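Local coordinates for esterase family protein (PDB 7L0A), which probably hydrolyses S-formylglutathione to formate and glutathione, acting as a serine esterase of the esterase D family, at residues A126-G131 against H242-W247; F214-N219 against F235-G240. All blocks are in the same frame, centred on the assembly; numbering follows the deposited sequence.

Contact 1: A126-G131 against H242-W247; sequences AGHSMG and HDYAYW
His-128 turns its CG between its own backbone N and carbonyl carbon (chi1 68°), while Trp-247 sets its indole anti to its carbonyl carbon (chi1 -60°), and the two rings come to lie face to face. Their planes differ by 21°, and the imidazole centroid sits 3.8 Å from that of the six-membered indole ring. The overlap is offset: His-128 CD2 rests 3.4 Å from Trp-247 CH2, toward the rim. Farther back, His-128 CB stands almost straight above the five-membered ring, a CH-pi contact 3.7 Å from its centroid, so that CB and the CG, CD2 and NE2 side of the imidazole cover the indole face, the two side chains crossing at about a right angle. Tyr-244 completes an aromatic cluster from the imidazole edge, its OH 3.2 Å from His-128 CE1. The polar ends look elsewhere: His-128 ND1 bonds to Tyr-63, Tyr-244 OH to Ser-58 and Trp-247 NE1 to Ser-153, which anchors the polar end of each side chain. Beside this packing, the GxSxG turn from strand 123-128 into helix 130-141 has the form of the nucleophile elbow of alpha/beta-hydrolases. Ser-129, the predicted nucleophile, sits at its apex with a positive phi, and its OG approaches the ring edge of His-242, the predicted relay histidine, in plane, 3.0 Å from NE2. Through ND1 that ring bonds to Asp-213, the predicted third member. A magnesium ion also lies about 3 Å from the nearest atom of the Ser-129 side chain. Asp-243, next in the chain after His-242, is the N-cap of helix 244-259, its OD1 accepting from Tyr-246 N at 3.2 Å.

Contact 2: F214-N219 against F235-G240; sequences FLYQDN and FEDGPG
Tyr-216 reaches across from the first turn of helix 216-228 and gives its hydroxyl hydrogen to Asp-237 on the edge strand, OH to OD2 being 2.6 Å. The length of this reach follows from the tyrosine torsion: with CG anti to the backbone N (chi1 179°), the ring extends away from the helix and spans a gap that keeps the CA atoms of Tyr-216 and Asp-237 9.0 Å apart. OD2 receives the bond on its anti side, 26° out of the carboxylate plane. This oxygen lies at the ring edge, beside the hydroxyl, the carboxylate plane turned 37° from the ring. Asp-237 CB adds an apolar touch, 3.9 Å from Tyr-216 CE1.

This is a surface contact, all three touching residues being partly exposed, and its tight part is that short bond, the one hydrogen bond between the segments. The touch between Tyr-216 and Phe-235 is looser: Tyr-216 CE1 lies at the edge of the Phe-235 ring, 4.1 Å from Phe-235 CZ. Phe-235 owes much of its burial to Leu-220 and Ile-223 of the helix and Ile-207 of the adjacent strand. Buried Asn-219 folds back on the start of its helix, onto the carbonyl of Leu-215 just ahead of it. Leu-215 O takes both Asn-219 N, at 2.9 Å, and Asn-219 ND2, at 3.1 Å, the side-chain donor standing above the carbonyl plane; ND2 also serves Ala-154 O.

In the fold, the contact lies within a beta-alpha-beta unit: helix 216-228 follows strand 204-210 and leads to strand 234-238, which runs parallel to strand 204-210 and is an outermost strand of the sheet within this chain, while Asp-237 also touches Lys-211 in the loop after strand 204-210.

Contact 2 is nested along the chain inside the loop closed by contact 1, and the two centres lie 11 Å apart. They meet around the predicted catalytic histidine: Phe-214 CE1 comes to 3.7 Å from His-242 ND1, and Leu-215 CD1 to 3.8 Å from His-242 CE1. A second junction lies on the way from strand 234-238 to helix 244-259, where Tyr-246 CD1 packs 3.9 Å from Gly-240 CA. The predicted relay residue Asp-213 immediately precedes segment 214-219, its side chain about 4 Å from that of Tyr-216 at the nearest atoms. Contact 2 thus flanks the predicted acid and histidine, whereas contact 1 brings His-242 to Ser-129, the predicted nucleophile.

Contact 1: A126-G131 against H242-W247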
loop_
_atom_site.group_PDB
_atom_site.type_symbol
_atom_site.label_atom_id
_atom_site.label_comp_id
_atom_site.label_asym_id
_atom_site.label_seq_id
_atom_site.Cartn_x
_atom_site.Cartn_y
_atom_site.Cartn_z
ATOM N N ALA B 126 18.358 6.321 -3.747
ATOM C CA ALA B 126 19.397 6.349 -2.731
ATOM C C ALA B 126 19.510 4.982 -2.102
ATOM O O ALA B 126 18.582 4.167 -2.176
ATOM C CB ALA B 126 19.102 7.387 -1.638
ATOM N N GLY B 127 20.633 4.740 -1.433
ATOM C CA GLY B 127 20.807 3.489 -0.721
ATOM C C GLY B 127 22.203 3.357 -0.186
ATOM O O GLY B 127 23.124 4.073 -0.603
ATOM N N HIS B 128 22.372 2.415 0.724
ATOM C CA HIS B 128 23.680 2.209 1.341
ATOM C C HIS B 128 24.240 0.816 1.093
ATOM O O HIS B 128 23.515 -0.184 0.985
ATOM C CB HIS B 128 23.599 2.468 2.853
ATOM C CG HIS B 128 22.783 1.466 3.610
ATOM N ND1 HIS B 128 21.432 1.644 3.856
ATOM C CD2 HIS B 128 23.121 0.300 4.215
ATOM C CE1 HIS B 128 20.982 0.619 4.556
ATOM N NE2 HIS B 128 21.987 -0.197 4.801
ATOM N N SER B 129 25.581 0.754 1.035
ATOM C CA SER B 129 26.360 -0.480 0.895
ATOM C C SER B 129 25.942 -1.173 -0.400
ATOM O O SER B 129 26.156 -0.588 -1.482
ATOM C CB SER B 129 26.262 -1.318 2.173
ATOM O OG SER B 129 27.396 -2.152 2.244
ATOM N N MET B 130 25.394 -2.388 -0.383
ATOM C CA MET B 130 24.932 -2.932 -1.663
ATOM C C MET B 130 23.815 -2.109 -2.267
ATOM O O MET B 130 23.639 -2.111 -3.493
ATOM C CB MET B 130 24.501 -4.392 -1.545
ATOM C CG MET B 130 25.679 -5.338 -1.510
ATOM S SD MET B 130 26.780 -5.269 -2.926
ATOM C CE MET B 130 25.647 -5.543 -4.288
ATOM N N GLY B 131 22.995 -1.446 -1.436
ATOM C CA GLY B 131 22.045 -0.492 -1.952
ATOM C C GLY B 131 22.685 0.743 -2.557
ATOM O O GLY B 131 22.037 1.449 -3.329
ATOM N N HIS B 242 30.046 2.099 9.297
ATOM C CA HIS B 242 29.148 1.357 8.416
ATOM C C HIS B 242 27.931 0.862 9.208
ATOM O O HIS B 242 27.752 -0.322 9.473
ATOM C CB HIS B 242 29.926 0.202 7.776
ATOM C CG HIS B 242 29.293 -0.370 6.555
ATOM N ND1 HIS B 242 29.554 0.117 5.297
ATOM C CD2 HIS B 242 28.418 -1.390 6.395
ATOM C CE1 HIS B 242 28.860 -0.578 4.414
ATOM N NE2 HIS B 242 28.151 -1.487 5.055
ATOM N N ASP B 243 27.068 1.805 9.584
ATOM C CA ASP B 243 25.953 1.473 10.474
ATOM C C ASP B 243 24.866 2.540 10.367
ATOM O O ASP B 243 25.042 3.587 9.724
ATOM C CB ASP B 243 26.440 1.281 11.914
ATOM C CG ASP B 243 27.142 2.496 12.473
ATOM O OD1 ASP B 243 26.660 3.631 12.281
ATOM O OD2 ASP B 243 28.176 2.320 13.143
ATOM N N TYR B 244 23.717 2.255 11.029
ATOM C CA TYR B 244 22.547 3.113 10.903
ATOM C C TYR B 244 22.648 4.369 11.744
ATOM O O TYR B 244 21.894 5.330 11.525
ATOM C CB TYR B 244 21.299 2.324 11.256
ATOM C CG TYR B 244 20.744 1.559 10.093
ATOM C CD1 TYR B 244 19.973 2.210 9.129
ATOM C CD2 TYR B 244 20.972 0.199 9.937
ATOM C CE1 TYR B 244 19.453 1.529 8.040
ATOM C CE2 TYR B 244 20.451 -0.498 8.832
ATOM C CZ TYR B 244 19.691 0.157 7.921
ATOM O OH TYR B 244 19.150 -0.507 6.858
ATOM N N ALA B 245 23.563 4.420 12.706
ATOM C CA ALA B 245 23.827 5.710 13.340
ATOM C C ALA B 245 24.320 6.713 12.304
ATOM O O ALA B 245 23.919 7.885 12.309
ATOM C CB ALA B 245 24.841 5.541 14.459
ATOM N N TYR B 246 25.164 6.261 11.368
ATOM C CA TYR B 246 25.573 7.127 10.276
ATOM C C TYR B 246 24.472 7.277 9.226
ATOM O O TYR B 246 24.178 8.399 8.800
ATOM C CB TYR B 246 26.868 6.596 9.618
ATOM C CG TYR B 246 27.304 7.456 8.459
ATOM C CD1 TYR B 246 27.885 8.693 8.671
ATOM C CD2 TYR B 246 27.134 7.031 7.129
ATOM C CE1 TYR B 246 28.275 9.495 7.611
ATOM C CE2 TYR B 246 27.501 7.837 6.088
ATOM C CZ TYR B 246 28.076 9.061 6.334
ATOM O OH TYR B 246 28.453 9.888 5.298
ATOM N N TRP B 247 23.837 6.172 8.787
ATOM C CA TRP B 247 22.839 6.310 7.731
ATOM C C TRP B 247 21.623 7.126 8.180
ATOM O O TRP B 247 20.997 7.777 7.341
ATOM C CB TRP B 247 22.408 4.928 7.175
ATOM C CG TRP B 247 23.627 4.217 6.603
ATOM C CD1 TRP B 247 24.608 4.785 5.878
ATOM C CD2 TRP B 247 24.012 2.856 6.819
ATOM N NE1 TRP B 247 25.592 3.859 5.607
ATOM C CE2 TRP B 247 25.237 2.661 6.153
ATOM C CE3 TRP B 247 23.429 1.773 7.473
ATOM C CZ2 TRP B 247 25.900 1.451 6.163
ATOM C CZ3 TRP B 247 24.076 0.583 7.493
ATOM C CH2 TRP B 247 25.312 0.412 6.815
#

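Contact 2: F214-N219 against F235-G240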
loop_
_atom_site.group_PDB
_atom_site.type_symbol
_atom_site.label_atom_id
_atom_site.label_comp_id
_atom_site.label_asym_id
_atom_site.label_seq_id
_atom_site.Cartn_x
_atom_site.Cartn_y
_atom_site.Cartn_z
ATOM N N PHE B 214 34.824 0.794 6.464
ATOM C CA PHE B 214 35.806 -0.019 5.750
ATOM C C PHE B 214 35.813 0.264 4.256
ATOM O O PHE B 214 36.802 -0.078 3.579
ATOM C CB PHE B 214 35.580 -1.511 6.042
ATOM C CG PHE B 214 34.394 -2.133 5.349
ATOM C CD1 PHE B 214 33.130 -2.027 5.884
ATOM C CD2 PHE B 214 34.558 -2.875 4.194
ATOM C CE1 PHE B 214 32.051 -2.630 5.274
ATOM C CE2 PHE B 214 33.481 -3.477 3.574
ATOM C CZ PHE B 214 32.234 -3.357 4.106
ATOM N N LEU B 215 34.768 0.898 3.724
ATOM C CA LEU B 215 34.682 1.239 2.308
ATOM C C LEU B 215 35.112 2.670 2.004
ATOM O O LEU B 215 35.046 3.089 0.844
ATOM C CB LEU B 215 33.253 1.020 1.801
ATOM C CG LEU B 215 32.701 -0.406 1.871
ATOM C CD1 LEU B 215 31.262 -0.476 1.485
ATOM C CD2 LEU B 215 33.564 -1.322 0.975
ATOM N N TYR B 216 35.591 3.415 2.995
ATOM C CA TYR B 216 35.847 4.836 2.802
ATOM C C TYR B 216 36.901 5.083 1.728
ATOM O O TYR B 216 36.726 5.950 0.863
ATOM C CB TYR B 216 36.285 5.473 4.124
ATOM C CG TYR B 216 36.598 6.940 4.041
ATOM C CD1 TYR B 216 35.609 7.870 3.737
ATOM C CD2 TYR B 216 37.865 7.411 4.326
ATOM C CE1 TYR B 216 35.894 9.229 3.684
ATOM C CE2 TYR B 216 38.150 8.770 4.284
ATOM C CZ TYR B 216 37.177 9.668 3.943
ATOM O OH TYR B 216 37.489 11.021 3.900
ATOM N N GLN B 217 38.030 4.367 1.788
ATOM C CA GLN B 217 39.075 4.617 0.797
ATOM C C GLN B 217 38.606 4.265 -0.610
ATOM O O GLN B 217 38.905 4.994 -1.561
ATOM C CB GLN B 217 40.346 3.852 1.164
ATOM C CG GLN B 217 41.509 4.147 0.217
ATOM C CD GLN B 217 41.870 5.631 0.163
ATOM O OE1 GLN B 217 42.058 6.275 1.200
ATOM N NE2 GLN B 217 41.963 6.177 -1.054
ATOM N N ASP B 218 37.819 3.192 -0.761
ATOM C CA ASP B 218 37.288 2.874 -2.090
ATOM C C ASP B 218 36.294 3.934 -2.546
ATOM O O ASP B 218 36.178 4.208 -3.742
ATOM C CB ASP B 218 36.679 1.470 -2.081
ATOM C CG ASP B 218 37.738 0.373 -1.939
ATOM O OD1 ASP B 218 38.841 0.533 -2.497
ATOM O OD2 ASP B 218 37.488 -0.650 -1.277
ATOM N N ASN B 219 35.588 4.567 -1.611
ATOM C CA ASN B 219 34.756 5.716 -1.954
ATOM C C ASN B 219 35.604 6.880 -2.464
ATOM O O ASN B 219 35.252 7.535 -3.449
ATOM C CB ASN B 219 33.932 6.123 -0.729
ATOM C CG ASN B 219 32.588 5.440 -0.670
ATOM O OD1 ASN B 219 31.560 6.091 -0.664
ATOM N ND2 ASN B 219 32.595 4.122 -0.656
ATOM N N PHE B 235 30.516 15.380 -2.656
ATOM C CA PHE B 235 30.905 14.366 -1.685
ATOM C C PHE B 235 30.912 14.944 -0.283
ATOM O O PHE B 235 31.494 16.006 -0.049
ATOM C CB PHE B 235 32.288 13.811 -1.993
ATOM C CG PHE B 235 32.746 12.750 -1.042
ATOM C CD1 PHE B 235 32.229 11.480 -1.115
ATOM C CD2 PHE B 235 33.726 13.009 -0.108
ATOM C CE1 PHE B 235 32.664 10.471 -0.252
ATOM C CE2 PHE B 235 34.179 12.005 0.739
ATOM C CZ PHE B 235 33.647 10.739 0.664
ATOM N N GLU B 236 30.285 14.235 0.651
ATOM C CA GLU B 236 30.214 14.674 2.046
ATOM C C GLU B 236 30.674 13.523 2.923
ATOM O O GLU B 236 30.194 12.394 2.783
ATOM C CB GLU B 236 28.810 15.158 2.382
ATOM C CG GLU B 236 28.520 16.471 1.664
ATOM C CD GLU B 236 27.146 17.050 1.889
ATOM O OE1 GLU B 236 26.491 16.702 2.891
ATOM O OE2 GLU B 236 26.733 17.881 1.052
ATOM N N ASP B 237 31.667 13.791 3.755
ATOM C CA ASP B 237 32.146 12.811 4.705
ATOM C C ASP B 237 32.187 13.462 6.071
ATOM O O ASP B 237 31.827 14.631 6.251
ATOM C CB ASP B 237 33.508 12.230 4.290
ATOM C CG ASP B 237 34.605 13.281 4.197
ATOM O OD1 ASP B 237 34.358 14.447 4.574
ATOM O OD2 ASP B 237 35.714 12.919 3.737
ATOM N N GLY B 238 32.619 12.691 7.037
ATOM C CA GLY B 238 32.597 13.112 8.411
ATOM C C GLY B 238 32.809 11.874 9.241
ATOM O O GLY B 238 32.994 10.769 8.719
ATOM N N PRO B 239 32.806 12.034 10.558
ATOM C CA PRO B 239 32.883 10.858 11.424
ATOM C C PRO B 239 31.686 9.960 11.159
ATOM O O PRO B 239 30.566 10.428 10.925
ATOM C CB PRO B 239 32.874 11.455 12.831
ATOM C CG PRO B 239 32.253 12.794 12.653
ATOM C CD PRO B 239 32.658 13.286 11.317
ATOM N N GLY B 240 31.919 8.687 11.204
ATOM C CA GLY B 240 30.845 7.725 11.009
ATOM C C GLY B 240 31.414 6.427 10.477
ATOM O O GLY B 240 32.445 6.342 9.839
#